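Local coordinates for protein GH26C (Muricauda sp. MAR_2010_75, PDB 6Q78) that probably hydrolyses internal beta-1,4-mannosidic linkages in mannan-type polysaccharides, as a family 26 glycoside hydrolase with a TIM-barrel catalytic fold, at residues Lys74-Asn79 and Asp407-Tyr412; Ile220-Phe225 and Gln250-Tyr255; Asn181-Ile186 and Ile246-Phe251. All coordinates share one frame; numbering follows the deposited sequence.

Interaction 1. Residues Lys74-Asn79 and Asp407-Tyr412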
loop_
_atom_site.group_PDB
_atom_site.type_symbol
_atom_site.label_atom_id
_atom_site.label_comp_id
_atom_site.label_asym_id
_atom_site.label_seq_id
_atom_site.Cartn_x
_atom_site.Cartn_y
_atom_site.Cartn_z
ATOM N N LYS A 74 -12.258 -5.480 -6.537
ATOM C CA LYS A 74 -13.542 -4.814 -6.367
ATOM C C LYS A 74 -14.627 -5.827 -6.024
ATOM O O LYS A 74 -15.457 -5.585 -5.138
ATOM C CB LYS A 74 -13.872 -4.048 -7.647
ATOM C CG LYS A 74 -15.173 -3.253 -7.638
ATOM C CD LYS A 74 -15.134 -2.089 -6.667
ATOM C CE LYS A 74 -16.350 -1.211 -6.932
ATOM N NZ LYS A 74 -16.502 -0.224 -5.833
ATOM N N LEU A 75 -14.600 -6.994 -6.690
ATOM C CA LEU A 75 -15.602 -8.029 -6.458
ATOM C C LEU A 75 -15.479 -8.595 -5.047
ATOM O O LEU A 75 -16.473 -8.687 -4.312
ATOM C CB LEU A 75 -15.456 -9.146 -7.500
ATOM C CG LEU A 75 -16.417 -10.312 -7.284
ATOM C CD1 LEU A 75 -17.841 -9.831 -7.404
ATOM C CD2 LEU A 75 -16.128 -11.415 -8.293
ATOM N N LEU A 76 -14.262 -8.965 -4.640
ATOM C CA LEU A 76 -14.152 -9.606 -3.331
ATOM C C LEU A 76 -14.422 -8.612 -2.199
ATOM O O LEU A 76 -14.939 -9.010 -1.139
ATOM C CB LEU A 76 -12.828 -10.340 -3.172
ATOM C CG LEU A 76 -11.599 -9.510 -2.917
ATOM C CD1 LEU A 76 -11.457 -9.172 -1.422
ATOM C CD2 LEU A 76 -10.373 -10.332 -3.365
ATOM N N SER A 77 -14.206 -7.317 -2.446
ATOM C CA SER A 77 -14.474 -6.310 -1.414
ATOM C C SER A 77 -15.949 -6.257 -1.005
ATOM O O SER A 77 -16.265 -5.695 0.053
ATOM C CB SER A 77 -13.958 -4.914 -1.841
ATOM O OG SER A 77 -14.859 -4.336 -2.770
ATOM N N GLN A 78 -16.882 -6.781 -1.821
ATOM C CA GLN A 78 -18.288 -6.740 -1.414
ATOM C C GLN A 78 -18.508 -7.434 -0.077
ATOM O O GLN A 78 -19.355 -7.005 0.720
ATOM C CB GLN A 78 -19.193 -7.373 -2.484
ATOM C CG GLN A 78 -19.070 -6.698 -3.841
ATOM C CD GLN A 78 -19.109 -5.166 -3.720
ATOM O OE1 GLN A 78 -20.144 -4.601 -3.385
ATOM N NE2 GLN A 78 -17.972 -4.498 -3.968
ATOM N N ASN A 79 -17.755 -8.497 0.200
ATOM C CA ASN A 79 -17.958 -9.179 1.466
ATOM C C ASN A 79 -16.701 -9.725 2.125
ATOM O O ASN A 79 -16.827 -10.444 3.122
ATOM C CB ASN A 79 -18.932 -10.346 1.287
ATOM C CG ASN A 79 -18.452 -11.345 0.276
ATOM O OD1 ASN A 79 -17.294 -11.337 -0.133
ATOM N ND2 ASN A 79 -19.356 -12.235 -0.141
ATOM N N ASP A 407 -6.562 -19.078 0.810
ATOM C CA ASP A 407 -7.902 -18.920 0.253
ATOM C C ASP A 407 -8.009 -17.813 -0.794
ATOM O O ASP A 407 -9.116 -17.365 -1.122
ATOM C CB ASP A 407 -8.992 -18.863 1.328
ATOM C CG ASP A 407 -8.735 -17.839 2.393
ATOM O OD1 ASP A 407 -7.561 -17.588 2.717
ATOM O OD2 ASP A 407 -9.741 -17.359 2.974
ATOM N N LEU A 408 -6.887 -17.419 -1.393
ATOM C CA LEU A 408 -6.965 -16.402 -2.428
ATOM C C LEU A 408 -7.755 -16.916 -3.631
ATOM O O LEU A 408 -7.522 -18.043 -4.089
ATOM C CB LEU A 408 -5.568 -16.056 -2.925
ATOM C CG LEU A 408 -4.752 -15.053 -2.127
ATOM C CD1 LEU A 408 -3.287 -15.178 -2.553
ATOM C CD2 LEU A 408 -5.283 -13.605 -2.306
ATOM N N PRO A 409 -8.650 -16.099 -4.199
ATOM C CA PRO A 409 -9.152 -16.358 -5.556
ATOM C C PRO A 409 -8.012 -16.286 -6.559
ATOM O O PRO A 409 -6.906 -15.832 -6.249
ATOM C CB PRO A 409 -10.092 -15.173 -5.812
ATOM C CG PRO A 409 -10.324 -14.527 -4.501
ATOM C CD PRO A 409 -9.112 -14.798 -3.683
ATOM N N GLU A 410 -8.310 -16.667 -7.792
ATOM C CA GLU A 410 -7.416 -16.398 -8.926
ATOM C C GLU A 410 -7.591 -14.926 -9.293
ATOM O O GLU A 410 -8.478 -14.543 -10.066
ATOM C CB GLU A 410 -7.721 -17.335 -10.089
ATOM C CG GLU A 410 -7.465 -18.805 -9.735
ATOM C CD GLU A 410 -7.771 -19.750 -10.875
ATOM O OE1 GLU A 410 -7.301 -19.508 -12.002
ATOM O OE2 GLU A 410 -8.486 -20.745 -10.639
ATOM N N MET A 411 -6.723 -14.080 -8.742
ATOM C CA MET A 411 -6.905 -12.644 -8.868
ATOM C C MET A 411 -6.554 -12.120 -10.242
ATOM O O MET A 411 -6.915 -10.978 -10.568
ATOM C CB MET A 411 -6.031 -11.926 -7.825
ATOM C CG MET A 411 -6.382 -12.302 -6.372
ATOM S SD MET A 411 -8.000 -11.737 -5.832
ATOM C CE MET A 411 -7.781 -9.959 -5.900
ATOM N N TYR A 412 -5.815 -12.888 -11.038
ATOM C CA TYR A 412 -5.265 -12.375 -12.273
ATOM C C TYR A 412 -5.974 -12.946 -13.488
ATOM O O TYR A 412 -5.496 -12.781 -14.606
ATOM C CB TYR A 412 -3.759 -12.649 -12.315
ATOM C CG TYR A 412 -3.064 -11.976 -11.133
ATOM C CD1 TYR A 412 -2.992 -10.604 -11.048
ATOM C CD2 TYR A 412 -2.557 -12.717 -10.061
ATOM C CE1 TYR A 412 -2.407 -9.976 -9.963
ATOM C CE2 TYR A 412 -1.956 -12.089 -8.973
ATOM C CZ TYR A 412 -1.894 -10.713 -8.945
ATOM O OH TYR A 412 -1.312 -10.082 -7.871
#

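Interaction 2. Residues Ile220-Phe225 and Gln250-Tyr255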
loop_
_atom_site.group_PDB
_atom_site.type_symbol
_atom_site.label_atom_id
_atom_site.label_comp_id
_atom_site.label_asym_id
_atom_site.label_seq_id
_atom_site.Cartn_x
_atom_site.Cartn_y
_atom_site.Cartn_z
ATOM N N ILE A 220 1.280 -4.323 -10.267
ATOM C CA ILE A 220 1.543 -3.793 -8.940
ATOM C C ILE A 220 0.627 -2.617 -8.654
ATOM O O ILE A 220 0.253 -1.851 -9.554
ATOM C CB ILE A 220 3.017 -3.412 -8.730
ATOM C CG1 ILE A 220 3.425 -2.260 -9.620
ATOM C CG2 ILE A 220 3.971 -4.643 -8.883
ATOM C CD1 ILE A 220 4.711 -1.603 -9.150
ATOM N N ILE A 221 0.293 -2.464 -7.379
ATOM C CA ILE A 221 -0.406 -1.271 -6.898
ATOM C C ILE A 221 0.647 -0.295 -6.405
ATOM O O ILE A 221 1.451 -0.631 -5.538
ATOM C CB ILE A 221 -1.378 -1.640 -5.773
ATOM C CG1 ILE A 221 -2.440 -2.642 -6.279
ATOM C CG2 ILE A 221 -1.978 -0.363 -5.167
ATOM C CD1 ILE A 221 -3.246 -3.249 -5.193
ATOM N N PHE A 222 0.686 0.886 -6.997
ATOM C CA PHE A 222 1.666 1.909 -6.654
ATOM C C PHE A 222 0.962 2.986 -5.820
ATOM O O PHE A 222 -0.065 3.566 -6.251
ATOM C CB PHE A 222 2.231 2.487 -7.957
ATOM C CG PHE A 222 3.252 3.599 -7.773
ATOM C CD1 PHE A 222 3.194 4.739 -8.581
ATOM C CD2 PHE A 222 4.311 3.469 -6.895
ATOM C CE1 PHE A 222 4.170 5.731 -8.489
ATOM C CE2 PHE A 222 5.267 4.498 -6.772
ATOM C CZ PHE A 222 5.186 5.590 -7.599
ATOM N N ARG A 223 1.480 3.208 -4.597
ATOM C CA ARG A 223 0.868 4.085 -3.585
ATOM C C ARG A 223 1.855 5.173 -3.193
ATOM O O ARG A 223 2.473 5.081 -2.128
ATOM C CB ARG A 223 0.465 3.247 -2.361
ATOM C CG ARG A 223 -0.333 4.000 -1.304
ATOM C CD ARG A 223 -0.845 3.024 -0.250
ATOM N NE ARG A 223 0.240 2.458 0.555
ATOM C CZ ARG A 223 0.637 2.940 1.736
ATOM N NH1 ARG A 223 0.076 4.017 2.283
ATOM N NH2 ARG A 223 1.595 2.321 2.403
ATOM N N PRO A 224 2.046 6.205 -4.022
ATOM C CA PRO A 224 3.097 7.201 -3.765
ATOM C C PRO A 224 2.591 8.349 -2.897
ATOM O O PRO A 224 1.380 8.609 -2.796
ATOM C CB PRO A 224 3.392 7.751 -5.165
ATOM C CG PRO A 224 2.022 7.677 -5.848
ATOM C CD PRO A 224 1.406 6.362 -5.343
ATOM N N PHE A 225 3.557 9.043 -2.271
ATOM C CA PHE A 225 3.264 10.307 -1.560
ATOM C C PHE A 225 2.146 10.113 -0.543
ATOM O O PHE A 225 1.221 10.918 -0.405
ATOM C CB PHE A 225 3.009 11.468 -2.553
ATOM C CG PHE A 225 4.113 11.595 -3.576
ATOM C CD1 PHE A 225 5.386 11.955 -3.146
ATOM C CD2 PHE A 225 3.902 11.316 -4.923
ATOM C CE1 PHE A 225 6.438 12.029 -4.047
ATOM C CE2 PHE A 225 4.938 11.397 -5.839
ATOM C CZ PHE A 225 6.210 11.773 -5.390
ATOM N N GLN A 250 -0.840 14.248 -10.694
ATOM C CA GLN A 250 -1.274 14.108 -12.081
ATOM C C GLN A 250 -0.078 13.975 -13.013
ATOM O O GLN A 250 -0.104 13.168 -13.955
ATOM C CB GLN A 250 -2.183 15.266 -12.486
ATOM C CG GLN A 250 -3.473 15.281 -11.665
ATOM C CD GLN A 250 -4.372 16.429 -12.049
ATOM O OE1 GLN A 250 -3.945 17.375 -12.712
ATOM N NE2 GLN A 250 -5.631 16.367 -11.610
ATOM N N PHE A 251 0.973 14.766 -12.779
ATOM C CA PHE A 251 2.179 14.611 -13.576
ATOM C C PHE A 251 2.722 13.198 -13.450
ATOM O O PHE A 251 3.104 12.574 -14.461
ATOM C CB PHE A 251 3.268 15.595 -13.154
ATOM C CG PHE A 251 4.549 15.324 -13.840
ATOM C CD1 PHE A 251 4.761 15.808 -15.124
ATOM C CD2 PHE A 251 5.522 14.551 -13.229
ATOM C CE1 PHE A 251 5.928 15.502 -15.789
ATOM C CE2 PHE A 251 6.687 14.238 -13.893
ATOM C CZ PHE A 251 6.893 14.710 -15.167
ATOM N N THR A 252 2.735 12.659 -12.230
ATOM C CA THR A 252 3.350 11.354 -11.997
ATOM C C THR A 252 2.572 10.252 -12.694
ATOM O O THR A 252 3.160 9.377 -13.351
ATOM C CB THR A 252 3.419 11.099 -10.491
ATOM O OG1 THR A 252 4.254 12.104 -9.906
ATOM C CG2 THR A 252 4.027 9.757 -10.186
ATOM N N VAL A 253 1.245 10.255 -12.536
ATOM C CA VAL A 253 0.455 9.215 -13.205
ATOM C C VAL A 253 0.643 9.279 -14.716
ATOM O O VAL A 253 0.849 8.253 -15.385
ATOM C CB VAL A 253 -1.019 9.352 -12.806
ATOM C CG1 VAL A 253 -1.899 8.438 -13.666
ATOM C CG2 VAL A 253 -1.156 8.997 -11.332
ATOM N N THR A 254 0.537 10.487 -15.291
ATOM C CA THR A 254 0.622 10.610 -16.736
ATOM C C THR A 254 2.004 10.240 -17.248
ATOM O O THR A 254 2.131 9.612 -18.307
ATOM C CB THR A 254 0.221 12.033 -17.114
ATOM O OG1 THR A 254 -1.155 12.240 -16.736
ATOM C CG2 THR A 254 0.382 12.300 -18.608
ATOM N N TYR A 255 3.058 10.612 -16.515
ATOM C CA TYR A 255 4.396 10.287 -16.991
ATOM C C TYR A 255 4.623 8.779 -16.989
ATOM O O TYR A 255 5.185 8.228 -17.950
ATOM C CB TYR A 255 5.436 10.998 -16.127
ATOM C CG TYR A 255 6.817 11.072 -16.764
ATOM C CD1 TYR A 255 7.066 11.938 -17.809
ATOM C CD2 TYR A 255 7.871 10.299 -16.300
ATOM C CE1 TYR A 255 8.316 12.017 -18.390
ATOM C CE2 TYR A 255 9.143 10.389 -16.869
ATOM C CZ TYR A 255 9.346 11.236 -17.921
ATOM O OH TYR A 255 10.601 11.330 -18.516
#

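Interaction 3. Residues Asn181-Ile186 and Ile246-Phe251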
loop_
_atom_site.group_PDB
_atom_site.type_symbol
_atom_site.label_atom_id
_atom_site.label_comp_id
_atom_site.label_asym_id
_atom_site.label_seq_id
_atom_site.Cartn_x
_atom_site.Cartn_y
_atom_site.Cartn_z
ATOM N N ASN A 181 11.099 23.162 0.255
ATOM C CA ASN A 181 11.267 23.279 -1.186
ATOM C C ASN A 181 11.372 21.961 -1.938
ATOM O O ASN A 181 11.361 21.987 -3.172
ATOM C CB ASN A 181 12.505 24.123 -1.514
ATOM C CG ASN A 181 12.348 25.553 -1.058
ATOM O OD1 ASN A 181 11.778 26.370 -1.773
ATOM N ND2 ASN A 181 12.801 25.855 0.165
ATOM N N ALA A 182 11.439 20.814 -1.257
ATOM C CA ALA A 182 11.639 19.554 -1.965
ATOM C C ALA A 182 10.537 19.285 -2.982
ATOM O O ALA A 182 10.828 18.964 -4.139
ATOM C CB ALA A 182 11.768 18.417 -0.952
ATOM N N LEU A 183 9.265 19.364 -2.560
ATOM C CA LEU A 183 8.175 19.007 -3.475
ATOM C C LEU A 183 8.070 20.034 -4.592
ATOM O O LEU A 183 7.988 19.686 -5.772
ATOM C CB LEU A 183 6.835 18.874 -2.729
ATOM C CG LEU A 183 5.692 18.371 -3.634
ATOM C CD1 LEU A 183 4.665 17.499 -2.876
ATOM C CD2 LEU A 183 4.962 19.502 -4.291
ATOM N N LYS A 184 8.118 21.315 -4.244
ATOM C CA LYS A 184 8.102 22.338 -5.284
ATOM C C LYS A 184 9.190 22.094 -6.327
ATOM O O LYS A 184 8.976 22.332 -7.524
ATOM C CB LYS A 184 8.238 23.746 -4.675
ATOM C CG LYS A 184 7.054 24.147 -3.781
ATOM C CD LYS A 184 7.398 25.329 -2.861
ATOM C CE LYS A 184 6.270 25.585 -1.866
ATOM N NZ LYS A 184 6.650 26.660 -0.905
ATOM N N SER A 185 10.368 21.609 -5.894
ATOM C CA SER A 185 11.493 21.469 -6.807
ATOM C C SER A 185 11.317 20.331 -7.812
ATOM O O SER A 185 12.076 20.269 -8.782
ATOM C CB SER A 185 12.810 21.296 -6.036
ATOM O OG SER A 185 12.945 19.942 -5.581
ATOM N N ILE A 186 10.382 19.402 -7.585
ATOM C CA ILE A 186 10.212 18.294 -8.525
ATOM C C ILE A 186 9.071 18.505 -9.504
ATOM O O ILE A 186 8.899 17.685 -10.423
ATOM C CB ILE A 186 10.141 16.918 -7.844
ATOM C CG1 ILE A 186 8.904 16.829 -6.960
ATOM C CG2 ILE A 186 11.443 16.618 -7.141
ATOM C CD1 ILE A 186 8.623 15.381 -6.447
ATOM N N ILE A 246 -1.635 18.056 -6.012
ATOM C CA ILE A 246 -2.434 17.490 -7.093
ATOM C C ILE A 246 -1.661 17.523 -8.405
ATOM O O ILE A 246 -1.691 16.557 -9.187
ATOM C CB ILE A 246 -3.774 18.241 -7.184
ATOM C CG1 ILE A 246 -4.658 17.878 -5.980
ATOM C CG2 ILE A 246 -4.508 17.907 -8.488
ATOM C CD1 ILE A 246 -5.969 18.677 -5.975
ATOM N N GLN A 247 -0.934 18.620 -8.660
ATOM C CA GLN A 247 -0.112 18.694 -9.868
ATOM C C GLN A 247 0.944 17.601 -9.871
ATOM O O GLN A 247 1.221 16.991 -10.908
ATOM C CB GLN A 247 0.561 20.065 -9.949
ATOM C CG GLN A 247 1.388 20.257 -11.205
ATOM C CD GLN A 247 2.180 21.565 -11.221
ATOM O OE1 GLN A 247 2.097 22.377 -10.298
ATOM N NE2 GLN A 247 2.930 21.779 -12.297
ATOM N N LEU A 248 1.579 17.362 -8.723
ATOM C CA LEU A 248 2.567 16.292 -8.634
ATOM C C LEU A 248 1.937 14.935 -8.941
ATOM O O LEU A 248 2.474 14.154 -9.745
ATOM C CB LEU A 248 3.172 16.276 -7.230
ATOM C CG LEU A 248 4.060 15.065 -6.928
ATOM C CD1 LEU A 248 5.287 14.977 -7.860
ATOM C CD2 LEU A 248 4.497 15.078 -5.458
ATOM N N TRP A 249 0.763 14.669 -8.362
ATOM C CA TRP A 249 0.103 13.390 -8.602
ATOM C C TRP A 249 -0.248 13.215 -10.078
ATOM O O TRP A 249 -0.018 12.146 -10.659
ATOM C CB TRP A 249 -1.157 13.285 -7.748
ATOM C CG TRP A 249 -1.073 12.183 -6.721
ATOM C CD1 TRP A 249 -0.522 12.285 -5.480
ATOM C CD2 TRP A 249 -1.508 10.811 -6.850
ATOM N NE1 TRP A 249 -0.609 11.084 -4.817
ATOM C CE2 TRP A 249 -1.206 10.165 -5.635
ATOM C CE3 TRP A 249 -2.177 10.077 -7.860
ATOM C CZ2 TRP A 249 -1.521 8.827 -5.414
ATOM C CZ3 TRP A 249 -2.451 8.777 -7.639
ATOM C CH2 TRP A 249 -2.154 8.170 -6.426
ATOM N N GLN A 250 -0.840 14.248 -10.694
ATOM C CA GLN A 250 -1.274 14.108 -12.081
ATOM C C GLN A 250 -0.078 13.975 -13.013
ATOM O O GLN A 250 -0.104 13.168 -13.955
ATOM C CB GLN A 250 -2.183 15.266 -12.486
ATOM C CG GLN A 250 -3.473 15.281 -11.665
ATOM C CD GLN A 250 -4.372 16.429 -12.049
ATOM O OE1 GLN A 250 -3.945 17.375 -12.712
ATOM N NE2 GLN A 250 -5.631 16.367 -11.610
ATOM N N PHE A 251 0.973 14.766 -12.779
ATOM C CA PHE A 251 2.179 14.611 -13.576
ATOM C C PHE A 251 2.722 13.198 -13.450
ATOM O O PHE A 251 3.104 12.574 -14.461
ATOM C CB PHE A 251 3.268 15.595 -13.154
ATOM C CG PHE A 251 4.549 15.324 -13.840
ATOM C CD1 PHE A 251 4.761 15.808 -15.124
ATOM C CD2 PHE A 251 5.522 14.551 -13.229
ATOM C CE1 PHE A 251 5.928 15.502 -15.789
ATOM C CE2 PHE A 251 6.687 14.238 -13.893
ATOM C CZ PHE A 251 6.893 14.710 -15.167
#

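Interaction 1. Residues Lys74-Asn79 and Asp407-Tyr412
Leu76 and Met411 carry this contact, with Pro409 lying beside them. The Leu76 branch ending in CD2 does all the touching: Met411 CE sits 3.6 Å from Leu76 CD2, and Met411 SD is 3.7 Å from the same methyl. The two side chains cross at about a right angle, and the one leucine methyl lies against both SD and the end methyl CE of Met411. Met411 gets there by folding, with its chain bent at chi2 and again at chi3, which brings the thioether up to Leu76. Leu76 places CG between its own N and carbonyl carbon (chi1 76°), which brings CD2 against the 407-412 loop.

The packing loosens at the proline. Pro409 CG stands 4.3 Å from Leu76 CD2, and this residue is exposed, as is the following Glu410. The tight, buried end therefore lies at Met411 and the solvent side at Pro409. No polar group takes part across the contact. Polar bonding instead ties up the chain around Leu76, where Lys74 O is gripped from opposite faces of its plane, by Ser77 OG at 2.7 Å from Lys74 O and by Gln78 NE2 at 3.0 Å. The hydrogen bond from the Gln78 amide is fairly straight, with an N-H...O angle of 164°.

On the loop side, Met411 CB rests 4.1 Å above the plane of the Tyr412 ring, over its centre, and Met411 O accepts a bond from Asn72 ND2. The sulfur-bearing side chain is further packed by Leu69 and Leu73 of helix 64-76 and by Ile82 of strand 81-86. Leu76 touches Ile82 as well as Ile403 of strand 402-403, so the C-terminal loop is laid against the first helix and the barrel strand that follows it.

Interaction 2. Residues Ile220-Phe225 and Gln250-Tyr255
Strand 220-223, carrying Phe222, and helix 242-259, carrying Thr252, face each other, and the nearest pair of CA atoms is Phe222 CA and Val253 CA, 9.9 Å apart. They belong to a beta-alpha-beta crossover of the TIM barrel: the chain leaves the strand, returns along this helix and enters the parallel neighbour, strand 265-269. Phe222 points outward to the helix, while the next residue, Arg223, forms salt bridges with Asp297 and Glu335, residues of other barrel strands.

Thr252 is the helix residue that meets both phenylalanines, using a different branch for each. Its methyl comes to the edge of the Phe222 ring, near the ring plane, with Thr252 CG2 4.4 Å from Phe222 CE1. The methyl lies opposite the backbone N about the CA-CB bond, and chi1 of -62° sets OG1 beside that N. There the oxygen lies 4.2 Å from Phe225 CE2, the two side chains crossing obliquely. These are loose van der Waals contacts; the hydroxyl's polar needs are met elsewhere, by Leu248 O one turn back in the helix and by Tyr196 OH of helix 193-208.

Both rings have further support. Phe225 takes up left-handed backbone angles (phi 54°, psi 46°) just after Pro224; its ring meets Trp235 edge-to-face, and its carbonyl oxygen bonds to Tyr245 OH. Pro224 in turn covers one face of the other ring, its CD lying 4.0 Å above the plane of Phe222, over the ring centre.

Interaction 3. Residues Asn181-Ile186 and Ile246-Phe251
Leu248 reaches across from helix 242-259 to meet Leu183 and Ile186, joining this crossover helix of the TIM barrel to helix 176-186, an extra helix between strand 153-157 and helix 193-208.

The contact is purely apolar. Each methyl of Leu248 has its own partner: CD2 lies 3.5 Å from Leu183 CD1, while Leu248 CD1 lies 3.6 Å from Ile186 CD1. Leu183 swings its CG opposite its backbone N (chi1 -175°), which carries CD1 across to the other helix. The nearest CA atoms are Ile186 CA and Leu248 CA, 7.9 Å apart. Tyr196 of helix 193-208 touches both Ile186 and Leu248, so a third helix shares this core. With Leu248 cut back to alanine, a gap is likely to open between the helices, leaving Leu183 CD1 and Ile186 CD1 without methyl partners.

The hydrogen bonds around 181-186 run within its own turn or slightly further along. Ile186 N bonds to Leu183 O at 3.0 Å, within the turn that carries both, and Ile186 O accepts from His193 ND1. Ser185 OG, also bonded to Asn192 ND2, donates to Ala182 O at 2.7 Å, tilted 29° from that carbonyl's plane.

Overall arrangement
From the N terminus, the chain first passes 74-79, which waits for 407-412 near the C terminus; interaction 1 thus closes the longest loop, and both other contacts form within it. Next comes 181-186, then strand 220-223, and both are met by helix 242-259. The loop closed by interaction 3 takes in strand 220-223, so it overlaps that of interaction 2, neither lying wholly within the other. These two share Gln250 and Phe251 and touch directly, Phe225 CZ lying 3.7 Å from Leu248 CD2. Together they tie helix 176-186 and strand 220-223 to the crossover helix. Interaction 1 joins the two ends of the fold, its centre about 34 Å from that of interaction 3.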